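Local coordinates for protein PAN2-PAN3 deadenylation complex catalytic subunit pan2 (Neurospora crassa, PDB 4CZW) that probably serves as the catalytic subunit of the PAN deadenylation complex, shortening the poly(A) tails of mRNA with its metal-dependent exonuclease domain, at residues H472-V480 / F491-K499. Numbering follows the deposited sequence.
Sequences HAIARASVV and FIDDYIHIK
R476 to V479 pair antiparallel with I492 to Y495, the short strand axes 4.5 Å apart at 177°. A477 and D494 exchange two backbone bonds. At the F491 end V479 O accepts from both F491 N (3.1 Å) and I492 N, a classic beta bulge. R476, S478, D493 and Y495 share one face of the sheet. The R476 chain is fully extended, with CG anti to the backbone N (chi1 180°), and runs over the Y495 ring. Its CG sits above the ring centre, 4.0 Å from the Y495 centroid, a CH-pi contact. The guanidinium then meets D493 side-on. R476 NE gives a nearly straight bond to the syn lone pair of D493 OD1 (2.8 Å, 163°), and NH2 reaches the same oxygen. S478 OG lies 2.8 Å from D493 OD1 and is hydrogen-bonded to S604 OG, while D493 OD2 bonds T425 and R476 NH1 pairs with D603. With an alanine at R476, the D493 and D603 carboxylates would probably be short of a counter-charge and one face of the Y495 ring would lose its cover. On the other face V479 and I492 lie side by side, CB to CB 3.8 Å, against helix 529-541. V479 CG1 also touches F491 CZ. This is a beta hairpin of the RNase H-like DEDD exonuclease fold, next to strand 441-451, which carries the probable metal ligands D445 and E447.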
ATOM      1  N   HIS A 472      -2.030 -15.728  11.805  1.00 59.78           N
ATOM      2  CA  HIS A 472      -3.042 -16.473  11.065  1.00 52.91           C
ATOM      3  C   HIS A 472      -2.991 -16.160   9.574  1.00 46.73           C
ATOM      4  O   HIS A 472      -2.432 -15.145   9.159  1.00 52.04           O
ATOM      5  CB  HIS A 472      -4.440 -16.173  11.610  1.00 55.80           C
ATOM      6  CG  HIS A 472      -4.704 -16.757  12.963  1.00 59.75           C
ATOM      7  ND1 HIS A 472      -4.949 -18.099  13.158  1.00 62.38           N
ATOM      8  CD2 HIS A 472      -4.767 -16.181  14.186  1.00 58.65           C
ATOM      9  CE1 HIS A 472      -5.148 -18.326  14.445  1.00 60.66           C
ATOM     10  NE2 HIS A 472      -5.044 -17.178  15.089  1.00 65.34           N
ATOM     11  N   ALA A 473      -3.582 -17.040   8.775  1.00 48.99           N
ATOM     12  CA  ALA A 473      -3.655 -16.845   7.334  1.00 45.12           C
ATOM     13  C   ALA A 473      -4.880 -17.547   6.763  1.00 42.71           C
ATOM     14  O   ALA A 473      -5.274 -18.610   7.242  1.00 46.00           O
ATOM     15  CB  ALA A 473      -2.391 -17.353   6.662  1.00 49.96           C
ATOM     16  N   ILE A 474      -5.480 -16.944   5.742  1.00 36.46           N
ATOM     17  CA  ILE A 474      -6.647 -17.524   5.094  1.00 37.83           C
ATOM     18  C   ILE A 474      -6.287 -18.824   4.385  1.00 46.82           C
ATOM     19  O   ILE A 474      -5.400 -18.851   3.533  1.00 53.62           O
ATOM     20  CB  ILE A 474      -7.272 -16.551   4.076  1.00 38.02           C
ATOM     21  CG1 ILE A 474      -7.624 -15.224   4.751  1.00 42.82           C
ATOM     22  CG2 ILE A 474      -8.505 -17.169   3.434  1.00 36.04           C
ATOM     23  CD1 ILE A 474      -8.625 -15.363   5.874  1.00 43.63           C
ATOM     24  N   ALA A 475      -6.974 -19.901   4.750  1.00 47.33           N
ATOM     25  CA  ALA A 475      -6.760 -21.198   4.119  1.00 46.39           C
ATOM     26  C   ALA A 475      -7.942 -21.553   3.226  1.00 50.25           C
ATOM     27  O   ALA A 475      -7.822 -22.363   2.308  1.00 46.92           O
ATOM     28  CB  ALA A 475      -6.543 -22.273   5.167  1.00 46.93           C
ATOM     29  N   ARG A 476      -9.084 -20.935   3.509  1.00 54.48           N
ATOM     30  CA  ARG A 476     -10.297 -21.162   2.735  1.00 42.13           C
ATOM     31  C   ARG A 476     -11.221 -19.953   2.825  1.00 45.96           C
ATOM     32  O   ARG A 476     -11.421 -19.394   3.903  1.00 46.30           O
ATOM     33  CB  ARG A 476     -11.022 -22.419   3.222  1.00 45.92           C
ATOM     34  CG  ARG A 476     -12.305 -22.728   2.468  1.00 47.21           C
ATOM     35  CD  ARG A 476     -13.065 -23.873   3.114  1.00 45.11           C
ATOM     36  NE  ARG A 476     -14.327 -24.141   2.430  1.00 48.05           N
ATOM     37  CZ  ARG A 476     -15.231 -25.020   2.849  1.00 45.91           C
ATOM     38  NH1 ARG A 476     -15.016 -25.720   3.953  1.00 44.89           N
ATOM     39  NH2 ARG A 476     -16.353 -25.198   2.164  1.00 45.65           N
ATOM     40  N   ALA A 477     -11.777 -19.550   1.689  1.00 47.57           N
ATOM     41  CA  ALA A 477     -12.694 -18.417   1.647  1.00 39.59           C
ATOM     42  C   ALA A 477     -13.973 -18.785   0.905  1.00 45.53           C
ATOM     43  O   ALA A 477     -13.944 -19.087  -0.288  1.00 44.28           O
ATOM     44  CB  ALA A 477     -12.026 -17.218   0.997  1.00 37.52           C
ATOM     45  N   SER A 478     -15.095 -18.757   1.617  1.00 45.23           N
ATOM     46  CA  SER A 478     -16.380 -19.112   1.028  1.00 38.04           C
ATOM     47  C   SER A 478     -17.314 -17.912   0.947  1.00 43.21           C
ATOM     48  O   SER A 478     -17.615 -17.280   1.959  1.00 51.42           O
ATOM     49  CB  SER A 478     -17.044 -20.233   1.831  1.00 34.49           C
ATOM     50  OG  SER A 478     -16.210 -21.375   1.902  1.00 40.96           O
ATOM     51  N   VAL A 479     -17.768 -17.598  -0.262  1.00 42.97           N
ATOM     52  CA  VAL A 479     -18.742 -16.531  -0.452  1.00 42.49           C
ATOM     53  C   VAL A 479     -20.022 -17.106  -1.054  1.00 48.56           C
ATOM     54  O   VAL A 479     -19.977 -17.881  -2.011  1.00 49.89           O
ATOM     55  CB  VAL A 479     -18.199 -15.408  -1.351  1.00 45.98           C
ATOM     56  CG1 VAL A 479     -19.073 -14.173  -1.225  1.00 38.70           C
ATOM     57  CG2 VAL A 479     -16.768 -15.074  -0.972  1.00 44.61           C
ATOM     58  N   VAL A 480     -21.159 -16.716  -0.487  1.00 47.11           N
ATOM     59  CA  VAL A 480     -22.438 -17.340  -0.801  1.00 36.53           C
ATOM     60  C   VAL A 480     -23.485 -16.320  -1.254  1.00 41.24           C
ATOM     61  O   VAL A 480     -23.569 -15.221  -0.703  1.00 51.08           O
ATOM     62  CB  VAL A 480     -22.962 -18.127   0.428  1.00 48.19           C
ATOM     63  CG1 VAL A 480     -24.449 -18.409   0.319  1.00 47.33           C
ATOM     64  CG2 VAL A 480     -22.174 -19.417   0.607  1.00 45.27           C
ATOM     65  N   PHE A 491     -20.792 -19.293  -4.667  1.00 48.91           N
ATOM     66  CA  PHE A 491     -20.212 -19.022  -5.978  1.00 51.28           C
ATOM     67  C   PHE A 491     -18.703 -18.843  -5.852  1.00 48.81           C
ATOM     68  O   PHE A 491     -17.990 -18.756  -6.852  1.00 54.49           O
ATOM     69  CB  PHE A 491     -20.859 -17.790  -6.622  1.00 50.46           C
ATOM     70  CG  PHE A 491     -20.676 -16.517  -5.842  1.00 48.90           C
ATOM     71  CD1 PHE A 491     -21.555 -16.175  -4.828  1.00 49.74           C
ATOM     72  CD2 PHE A 491     -19.636 -15.652  -6.140  1.00 48.48           C
ATOM     73  CE1 PHE A 491     -21.391 -15.000  -4.118  1.00 47.06           C
ATOM     74  CE2 PHE A 491     -19.468 -14.478  -5.434  1.00 50.51           C
ATOM     75  CZ  PHE A 491     -20.347 -14.150  -4.424  1.00 50.58           C
ATOM     76  N   ILE A 492     -18.225 -18.788  -4.613  1.00 47.09           N
ATOM     77  CA  ILE A 492     -16.796 -18.780  -4.331  1.00 39.13           C
ATOM     78  C   ILE A 492     -16.485 -19.723  -3.176  1.00 50.66           C
ATOM     79  O   ILE A 492     -17.046 -19.590  -2.089  1.00 55.37           O
ATOM     80  CB  ILE A 492     -16.275 -17.373  -3.974  1.00 46.30           C
ATOM     81  CG1 ILE A 492     -16.389 -16.430  -5.172  1.00 48.01           C
ATOM     82  CG2 ILE A 492     -14.828 -17.443  -3.513  1.00 39.12           C
ATOM     83  CD1 ILE A 492     -15.902 -15.026  -4.886  1.00 30.03           C
ATOM     84  N   ASP A 493     -15.599 -20.682  -3.419  1.00 49.73           N
ATOM     85  CA  ASP A 493     -15.123 -21.571  -2.367  1.00 46.68           C
ATOM     86  C   ASP A 493     -13.662 -21.913  -2.622  1.00 48.09           C
ATOM     87  O   ASP A 493     -13.320 -23.055  -2.930  1.00 46.74           O
ATOM     88  CB  ASP A 493     -15.973 -22.842  -2.292  1.00 48.66           C
ATOM     89  CG  ASP A 493     -15.661 -23.680  -1.066  1.00 48.20           C
ATOM     90  OD1 ASP A 493     -15.232 -23.106  -0.043  1.00 38.62           O
ATOM     91  OD2 ASP A 493     -15.846 -24.915  -1.124  1.00 40.53           O
ATOM     92  N   ASP A 494     -12.804 -20.908  -2.494  1.00 49.25           N
ATOM     93  CA  ASP A 494     -11.393 -21.057  -2.820  1.00 45.47           C
ATOM     94  C   ASP A 494     -10.558 -21.526  -1.636  1.00 50.62           C
ATOM     95  O   ASP A 494     -10.670 -20.995  -0.531  1.00 51.14           O
ATOM     96  CB  ASP A 494     -10.829 -19.736  -3.346  1.00 38.45           C
ATOM     97  CG  ASP A 494     -11.502 -19.281  -4.624  1.00 51.28           C
ATOM     98  OD1 ASP A 494     -12.024 -20.143  -5.361  1.00 58.57           O
ATOM     99  OD2 ASP A 494     -11.507 -18.061  -4.892  1.00 47.92           O
ATOM    100  N   TYR A 495      -9.723 -22.529  -1.879  1.00 50.27           N
ATOM    101  CA  TYR A 495      -8.697 -22.925  -0.927  1.00 48.80           C
ATOM    102  C   TYR A 495      -7.388 -22.266  -1.342  1.00 51.07           C
ATOM    103  O   TYR A 495      -7.118 -22.106  -2.533  1.00 50.94           O
ATOM    104  CB  TYR A 495      -8.557 -24.447  -0.869  1.00 48.01           C
ATOM    105  CG  TYR A 495      -9.675 -25.143  -0.124  1.00 43.09           C
ATOM    106  CD1 TYR A 495     -10.974 -25.141  -0.620  1.00 45.61           C
ATOM    107  CD2 TYR A 495      -9.432 -25.808   1.070  1.00 45.26           C
ATOM    108  CE1 TYR A 495     -11.997 -25.781   0.054  1.00 43.97           C
ATOM    109  CE2 TYR A 495     -10.449 -26.450   1.751  1.00 46.97           C
ATOM    110  CZ  TYR A 495     -11.728 -26.433   1.239  1.00 45.96           C
ATOM    111  OH  TYR A 495     -12.746 -27.068   1.913  1.00 49.78           O
ATOM    112  N   ILE A 496      -6.576 -21.878  -0.365  1.00 47.95           N
ATOM    113  CA  ILE A 496      -5.395 -21.070  -0.649  1.00 48.64           C
ATOM    114  C   ILE A 496      -4.106 -21.880  -0.675  1.00 58.75           C
ATOM    115  O   ILE A 496      -3.747 -22.527   0.309  1.00 50.52           O
ATOM    116  CB  ILE A 496      -5.238 -19.939   0.381  1.00 50.80           C
ATOM    117  CG1 ILE A 496      -6.549 -19.163   0.523  1.00 46.76           C
ATOM    118  CG2 ILE A 496      -4.095 -19.014  -0.011  1.00 39.36           C
ATOM    119  CD1 ILE A 496      -7.069 -18.612  -0.781  1.00 45.24           C
ATOM    120  N   HIS A 497      -3.412 -21.836  -1.808  1.00 60.63           N
ATOM    121  CA  HIS A 497      -2.082 -22.417  -1.905  1.00 53.43           C
ATOM    122  C   HIS A 497      -1.100 -21.515  -1.170  1.00 54.33           C
ATOM    123  O   HIS A 497      -0.547 -20.579  -1.746  1.00 61.29           O
ATOM    124  CB  HIS A 497      -1.662 -22.598  -3.366  1.00 59.78           C
ATOM    125  CG  HIS A 497      -0.330 -23.262  -3.536  1.00 70.26           C
ATOM    126  ND1 HIS A 497       0.365 -23.821  -2.485  1.00 67.06           N
ATOM    127  CD2 HIS A 497       0.436 -23.456  -4.636  1.00 60.42           C
ATOM    128  CE1 HIS A 497       1.500 -24.328  -2.929  1.00 60.10           C
ATOM    129  NE2 HIS A 497       1.567 -24.121  -4.232  1.00 67.30           N
ATOM    130  N   ILE A 498      -0.896 -21.803   0.110  1.00 54.21           N
ATOM    131  CA  ILE A 498      -0.056 -20.971   0.961  1.00 59.45           C
ATOM    132  C   ILE A 498       1.424 -21.292   0.776  1.00 66.30           C
ATOM    133  O   ILE A 498       1.853 -22.431   0.964  1.00 69.45           O
ATOM    134  CB  ILE A 498      -0.441 -21.138   2.440  1.00 59.12           C
ATOM    135  CG1 ILE A 498      -1.915 -20.775   2.632  1.00 49.82           C
ATOM    136  CG2 ILE A 498       0.451 -20.283   3.326  1.00 59.25           C
ATOM    137  CD1 ILE A 498      -2.439 -21.054   4.014  1.00 52.18           C
ATOM    138  N   LYS A 499       2.195 -20.275   0.407  1.00 72.65           N
ATOM    139  CA  LYS A 499       3.622 -20.440   0.153  1.00 69.38           C
ATOM    140  C   LYS A 499       4.449 -20.222   1.417  1.00 69.56           C
ATOM    141  O   LYS A 499       5.658 -20.001   1.348  1.00 82.01           O
ATOM    142  CB  LYS A 499       4.077 -19.479  -0.948  1.00 70.12           C
ATOM    143  CG  LYS A 499       3.440 -19.750  -2.304  1.00 76.40           C
ATOM    144  CD  LYS A 499       2.732 -18.518  -2.848  1.00 71.08           C
ATOM    145  CE  LYS A 499       3.704 -17.371  -3.076  1.00 72.55           C
ATOM    146  NZ  LYS A 499       3.025 -16.176  -3.651  1.00 69.34           N
TER